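Local coordinates for protein oxaloacetate acetyl hydrolase (Cryphonectria parasitica, PDB 3LYE) that belongs to the phosphoenolpyruvate phosphomutase family, a group of enzymes in the TIM-barrel clan whose core is a ring of parallel strands wrapped in helices, at residues K14-L19 and F46-M51; V147-A152 and F163-R168. One frame throughout, in Å; residues are numbered along the deposited sequence.

Contact 1: residues K14-L19 and F46-M51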
# COMPACT_ATOMS: atom_id res chain seq x y z
N LYS A 14 -11.28 -18.88 -15.10
CA LYS A 14 -12.19 -19.70 -15.89
C LYS A 14 -11.80 -19.58 -17.38
O LYS A 14 -11.75 -20.58 -18.13
CB LYS A 14 -13.66 -19.34 -15.65
CG LYS A 14 -14.64 -20.30 -16.25
CD LYS A 14 -16.05 -19.78 -16.23
CE LYS A 14 -16.91 -20.62 -17.15
NZ LYS A 14 -18.12 -19.91 -17.63
N LYS A 15 -11.48 -18.38 -17.84
CA LYS A 15 -11.10 -18.19 -19.23
C LYS A 15 -9.81 -18.89 -19.61
O LYS A 15 -9.70 -19.48 -20.68
CB LYS A 15 -10.95 -16.73 -19.55
CG LYS A 15 -12.20 -15.98 -19.50
CD LYS A 15 -11.89 -14.49 -19.63
CE LYS A 15 -13.14 -13.72 -19.65
NZ LYS A 15 -12.89 -12.30 -19.97
N LEU A 16 -8.82 -18.81 -18.75
CA LEU A 16 -7.55 -19.45 -19.03
C LEU A 16 -7.73 -20.97 -19.01
O LEU A 16 -7.19 -21.69 -19.84
CB LEU A 16 -6.50 -19.04 -18.02
CG LEU A 16 -5.15 -19.68 -18.19
CD1 LEU A 16 -4.51 -19.33 -19.53
CD2 LEU A 16 -4.24 -19.29 -17.02
N ARG A 17 -8.50 -21.45 -18.06
CA ARG A 17 -8.72 -22.89 -17.95
C ARG A 17 -9.43 -23.38 -19.21
O ARG A 17 -9.14 -24.47 -19.69
CB ARG A 17 -9.50 -23.25 -16.69
CG ARG A 17 -9.66 -24.74 -16.60
CD ARG A 17 -9.95 -25.19 -15.25
NE ARG A 17 -8.87 -24.89 -14.32
CZ ARG A 17 -7.85 -25.69 -14.04
NH1 ARG A 17 -7.70 -26.85 -14.66
NH2 ARG A 17 -6.97 -25.31 -13.13
N HIS A 18 -10.35 -22.58 -19.75
CA HIS A 18 -11.06 -22.96 -20.98
C HIS A 18 -10.04 -23.09 -22.13
O HIS A 18 -10.06 -24.05 -22.92
CB HIS A 18 -12.14 -21.95 -21.34
CG HIS A 18 -12.70 -22.16 -22.71
ND1 HIS A 18 -13.62 -23.15 -22.97
CD2 HIS A 18 -12.42 -21.57 -23.89
CE1 HIS A 18 -13.91 -23.13 -24.26
NE2 HIS A 18 -13.20 -22.19 -24.84
N LEU A 19 -9.15 -22.11 -22.25
CA LEU A 19 -8.16 -22.17 -23.32
C LEU A 19 -7.31 -23.41 -23.17
O LEU A 19 -6.99 -24.07 -24.15
CB LEU A 19 -7.24 -20.95 -23.31
CG LEU A 19 -7.90 -19.65 -23.75
CD1 LEU A 19 -6.97 -18.46 -23.56
CD2 LEU A 19 -8.29 -19.74 -25.21
N PHE A 46 -3.75 -9.38 -27.34
CA PHE A 46 -3.18 -10.60 -26.78
C PHE A 46 -4.30 -11.27 -25.98
O PHE A 46 -5.07 -10.60 -25.30
CB PHE A 46 -1.94 -10.31 -25.98
CG PHE A 46 -0.73 -10.09 -26.86
CD1 PHE A 46 0.03 -11.16 -27.28
CD2 PHE A 46 -0.39 -8.84 -27.32
CE1 PHE A 46 1.12 -10.98 -28.09
CE2 PHE A 46 0.68 -8.68 -28.15
CZ PHE A 46 1.44 -9.75 -28.52
N LYS A 47 -4.34 -12.59 -26.03
CA LYS A 47 -5.37 -13.39 -25.37
C LYS A 47 -5.11 -13.73 -23.94
O LYS A 47 -6.00 -14.21 -23.27
CB LYS A 47 -5.63 -14.68 -26.20
CG LYS A 47 -6.07 -14.45 -27.68
CD LYS A 47 -7.20 -13.38 -27.80
CE LYS A 47 -7.93 -13.34 -29.17
NZ LYS A 47 -7.06 -13.16 -30.35
N SER A 48 -3.90 -13.49 -23.49
CA SER A 48 -3.48 -13.74 -22.13
C SER A 48 -2.23 -12.91 -21.90
O SER A 48 -1.47 -12.65 -22.83
CB SER A 48 -3.16 -15.22 -21.87
OG SER A 48 -2.89 -15.41 -20.48
N LEU A 49 -2.03 -12.48 -20.67
CA LEU A 49 -0.88 -11.67 -20.29
C LEU A 49 -0.10 -12.39 -19.21
O LEU A 49 -0.66 -13.23 -18.50
CB LEU A 49 -1.31 -10.33 -19.70
CG LEU A 49 -1.57 -9.17 -20.67
CD1 LEU A 49 -2.24 -9.45 -21.96
CD2 LEU A 49 -2.21 -7.98 -19.96
N TYR A 50 1.18 -12.06 -19.07
CA TYR A 50 2.02 -12.64 -18.04
C TYR A 50 2.66 -11.48 -17.23
O TYR A 50 3.31 -10.58 -17.81
CB TYR A 50 3.16 -13.49 -18.64
CG TYR A 50 4.25 -13.89 -17.68
CD1 TYR A 50 5.58 -13.66 -17.97
CD2 TYR A 50 3.95 -14.54 -16.50
CE1 TYR A 50 6.54 -14.03 -17.10
CE2 TYR A 50 4.91 -14.87 -15.62
CZ TYR A 50 6.21 -14.66 -15.94
OH TYR A 50 7.18 -15.07 -15.08
N MET A 51 2.46 -11.44 -15.93
CA MET A 51 3.08 -10.42 -15.10
C MET A 51 4.38 -10.97 -14.55
O MET A 51 4.41 -11.91 -13.75
CB MET A 51 2.23 -10.02 -13.93
CG MET A 51 2.82 -8.85 -13.13
SD MET A 51 1.97 -8.52 -11.59
CE MET A 51 2.84 -9.63 -10.47

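Contact 2: residues V147-A152 and F163-R168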
# COMPACT_ATOMS: atom_id res chain seq x y z
N VAL A 147 5.62 -29.50 -0.50
CA VAL A 147 4.89 -28.83 0.58
C VAL A 147 4.29 -27.54 -0.04
O VAL A 147 3.14 -27.18 0.22
CB VAL A 147 5.80 -28.48 1.78
CG1 VAL A 147 5.11 -27.52 2.71
CG2 VAL A 147 6.17 -29.74 2.52
N ARG A 148 5.09 -26.82 -0.83
CA ARG A 148 4.60 -25.59 -1.47
C ARG A 148 3.47 -25.91 -2.44
O ARG A 148 2.40 -25.27 -2.41
CB ARG A 148 5.77 -24.82 -2.16
CG ARG A 148 6.95 -24.64 -1.13
CD ARG A 148 7.88 -23.45 -0.96
NE ARG A 148 8.86 -23.50 -1.96
CZ ARG A 148 10.12 -23.00 -2.04
NH1 ARG A 148 10.95 -22.59 -1.05
NH2 ARG A 148 10.59 -23.10 -3.25
N ILE A 149 3.66 -26.91 -3.29
CA ILE A 149 2.64 -27.24 -4.26
C ILE A 149 1.34 -27.66 -3.55
O ILE A 149 0.26 -27.22 -3.91
CB ILE A 149 3.11 -28.34 -5.23
CG1 ILE A 149 4.36 -27.89 -6.02
CG2 ILE A 149 2.00 -28.72 -6.17
CD1 ILE A 149 4.13 -26.71 -6.91
N ARG A 150 1.47 -28.50 -2.54
CA ARG A 150 0.32 -28.98 -1.78
C ARG A 150 -0.47 -27.85 -1.18
O ARG A 150 -1.70 -27.86 -1.22
CB ARG A 150 0.85 -29.92 -0.65
CG ARG A 150 -0.06 -30.89 -0.04
CD ARG A 150 0.72 -31.91 0.83
NE ARG A 150 1.58 -32.79 0.04
CZ ARG A 150 2.89 -32.96 0.22
NH1 ARG A 150 3.55 -32.33 1.17
NH2 ARG A 150 3.55 -33.78 -0.57
N ALA A 151 0.23 -26.91 -0.57
CA ALA A 151 -0.45 -25.77 0.04
C ALA A 151 -1.23 -24.96 -1.00
O ALA A 151 -2.36 -24.54 -0.77
CB ALA A 151 0.55 -24.89 0.78
N ALA A 152 -0.62 -24.74 -2.15
CA ALA A 152 -1.23 -24.00 -3.22
C ALA A 152 -2.47 -24.69 -3.78
O ALA A 152 -3.52 -24.06 -3.94
CB ALA A 152 -0.21 -23.72 -4.31
N PHE A 163 -8.40 -21.48 -10.89
CA PHE A 163 -7.00 -21.00 -10.92
C PHE A 163 -6.07 -22.07 -11.50
O PHE A 163 -6.07 -23.20 -11.04
CB PHE A 163 -6.58 -20.65 -9.48
CG PHE A 163 -5.30 -19.86 -9.36
CD1 PHE A 163 -4.15 -20.47 -8.88
CD2 PHE A 163 -5.26 -18.51 -9.63
CE1 PHE A 163 -2.99 -19.76 -8.70
CE2 PHE A 163 -4.10 -17.81 -9.42
CZ PHE A 163 -2.99 -18.43 -8.94
N VAL A 164 -5.18 -21.63 -12.39
CA VAL A 164 -4.24 -22.55 -13.03
C VAL A 164 -2.89 -22.45 -12.34
O VAL A 164 -2.19 -21.43 -12.43
CB VAL A 164 -4.12 -22.19 -14.51
CG1 VAL A 164 -3.05 -23.02 -15.21
CG2 VAL A 164 -5.48 -22.36 -15.18
N LEU A 165 -2.54 -23.52 -11.62
CA LEU A 165 -1.29 -23.57 -10.91
C LEU A 165 -0.23 -24.21 -11.77
O LEU A 165 -0.37 -25.35 -12.20
CB LEU A 165 -1.45 -24.34 -9.59
CG LEU A 165 -0.12 -24.36 -8.78
CD1 LEU A 165 0.20 -22.96 -8.18
CD2 LEU A 165 -0.21 -25.41 -7.70
N ILE A 166 0.84 -23.46 -12.02
CA ILE A 166 1.96 -23.90 -12.81
C ILE A 166 3.09 -24.22 -11.87
O ILE A 166 3.55 -23.38 -11.09
CB ILE A 166 2.41 -22.81 -13.80
CG1 ILE A 166 1.29 -22.45 -14.77
CG2 ILE A 166 3.71 -23.22 -14.54
CD1 ILE A 166 1.16 -20.92 -15.01
N ALA A 167 3.54 -25.48 -11.93
CA ALA A 167 4.64 -25.95 -11.12
C ALA A 167 5.93 -25.72 -11.88
O ALA A 167 6.17 -26.34 -12.90
CB ALA A 167 4.50 -27.45 -10.80
N ARG A 168 6.76 -24.84 -11.35
CA ARG A 168 8.05 -24.52 -11.95
C ARG A 168 9.20 -25.18 -11.19
O ARG A 168 9.19 -25.20 -9.96
CB ARG A 168 8.28 -22.99 -11.91
CG ARG A 168 9.72 -22.56 -12.20
CD ARG A 168 9.82 -21.07 -12.34
NE ARG A 168 11.19 -20.64 -12.16
CZ ARG A 168 11.62 -19.42 -12.43
NH1 ARG A 168 10.80 -18.52 -12.95
NH2 ARG A 168 12.89 -19.10 -12.20

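Contact 1: residues K14-L19 and F46-M51
Leu-16 and Leu-19 of helix 12-22 face Ser-48 and Lys-47, the residues that lead into strand 49-51. This is the end of the TIM barrel where the strands begin, and the helix lies across it. Lys-15 turns elsewhere and gives its NZ to the O of Gly-88. Leu-16 comes next and makes one of the two close approaches. Its CG is anti to the backbone N (chi1 178°), which brings the tip in over the barrel. There CD1 lies 4.3 Å from Ser-48 OG. That hydroxyl is buried but satisfied, because it is hydrogen-bonded to the O of Pro-90. With the leucine methyl it makes only a loose packing contact. The side chain of Leu-16 also touches Ile-92 of strand 91-94 and the loop residues Pro-90 and Ala-118. Leu-19 is three residues on from Leu-16, so the two leucines share one face of the helix. The helical bond from Leu-19 N to Lys-15 O, 3.1 Å, spans this turn. The CB of Leu-19 points at the loop, and the branch also touches Ile-27. No hydrogen bond crosses between the segments, and the interface is small, 88 Å² in all. The Lys-47 side chain leads away, with Lys-47 CB 4.8 Å from Leu-19 CD1. The same methyl, Leu-19 CD1, comes nearest to the backbone at Lys-47 O, 4.4 Å away.

Contact 2: residues V147-A152 and F163-R168
Leu-165 on strand 164-169 packs its branched tip against Ile-149 and Ala-152 of helix 142-158. This is the helix-on-strand layer of a TIM barrel. The helix comes just before the strand in the chain and runs antiparallel to it, with the short axes at 178° and 10.2 Å apart. The side chain of Leu-165 starts from a CB that points at the helix. CG stands anti to the backbone N (chi1 -178°), which extends the chain outward, and it lies 4.5 Å from Ala-152 CB. The two methyls then straddle that alanine. CD1 is 4.0 Å from Ala-152 CB and meets nothing else on the helix segment at such close range. CD2 goes deeper. It is 3.8 Å from Ala-152 CB and 4.2 Å from Ile-149 O, with Ile-149 CG2 at 4.3 Å. It thus sits between residues three apart in the helix, where the short alanine probably lets the strand's leucine approach. Ala-152 also leans on Val-109 and Leu-122, so neighbouring parts of the barrel wall continue this apolar layer. Ile-166 points the other way from the strand and touches His-121. Arg-150, turned away from the strand, gives its NH1 to the O of Ala-298 of a third subunit. All four touching residues are buried, and no hydrogen bond joins the two segments. Two residues further along the strand, Ile-149 reaches Ala-167 by its longer branch: CG1 is anti to the carbonyl carbon (chi1 -60°), and CD1 ends 4.0 Å from Ala-167 CB.

Overall arrangement
Contacts 1 and 2 engage the same parallel sheet from different places. Strands 91-94 and 119-122 lie between strand 49-51 and strand 164-169. Contact 1 closes the end where the strands begin, while contact 2 lies on the outer wall. Their centres are about 17 Å apart, yet they touch. Arg-17 NH2 is 3.1 Å from Phe-163 O, a probable hydrogen bond, and Leu-16 CD2 packs 3.8 Å from Val-164 CG2. Helix 12-22 touches both the approach to strand 49-51 and the start of strand 164-169. The calcium ligands Asp-94, Asp-96, Glu-224 and Asn-225 lie outside both contacts. The Lys-47 side chain is about 9 Å from a calcium ion, that of Leu-165 about 13 Å.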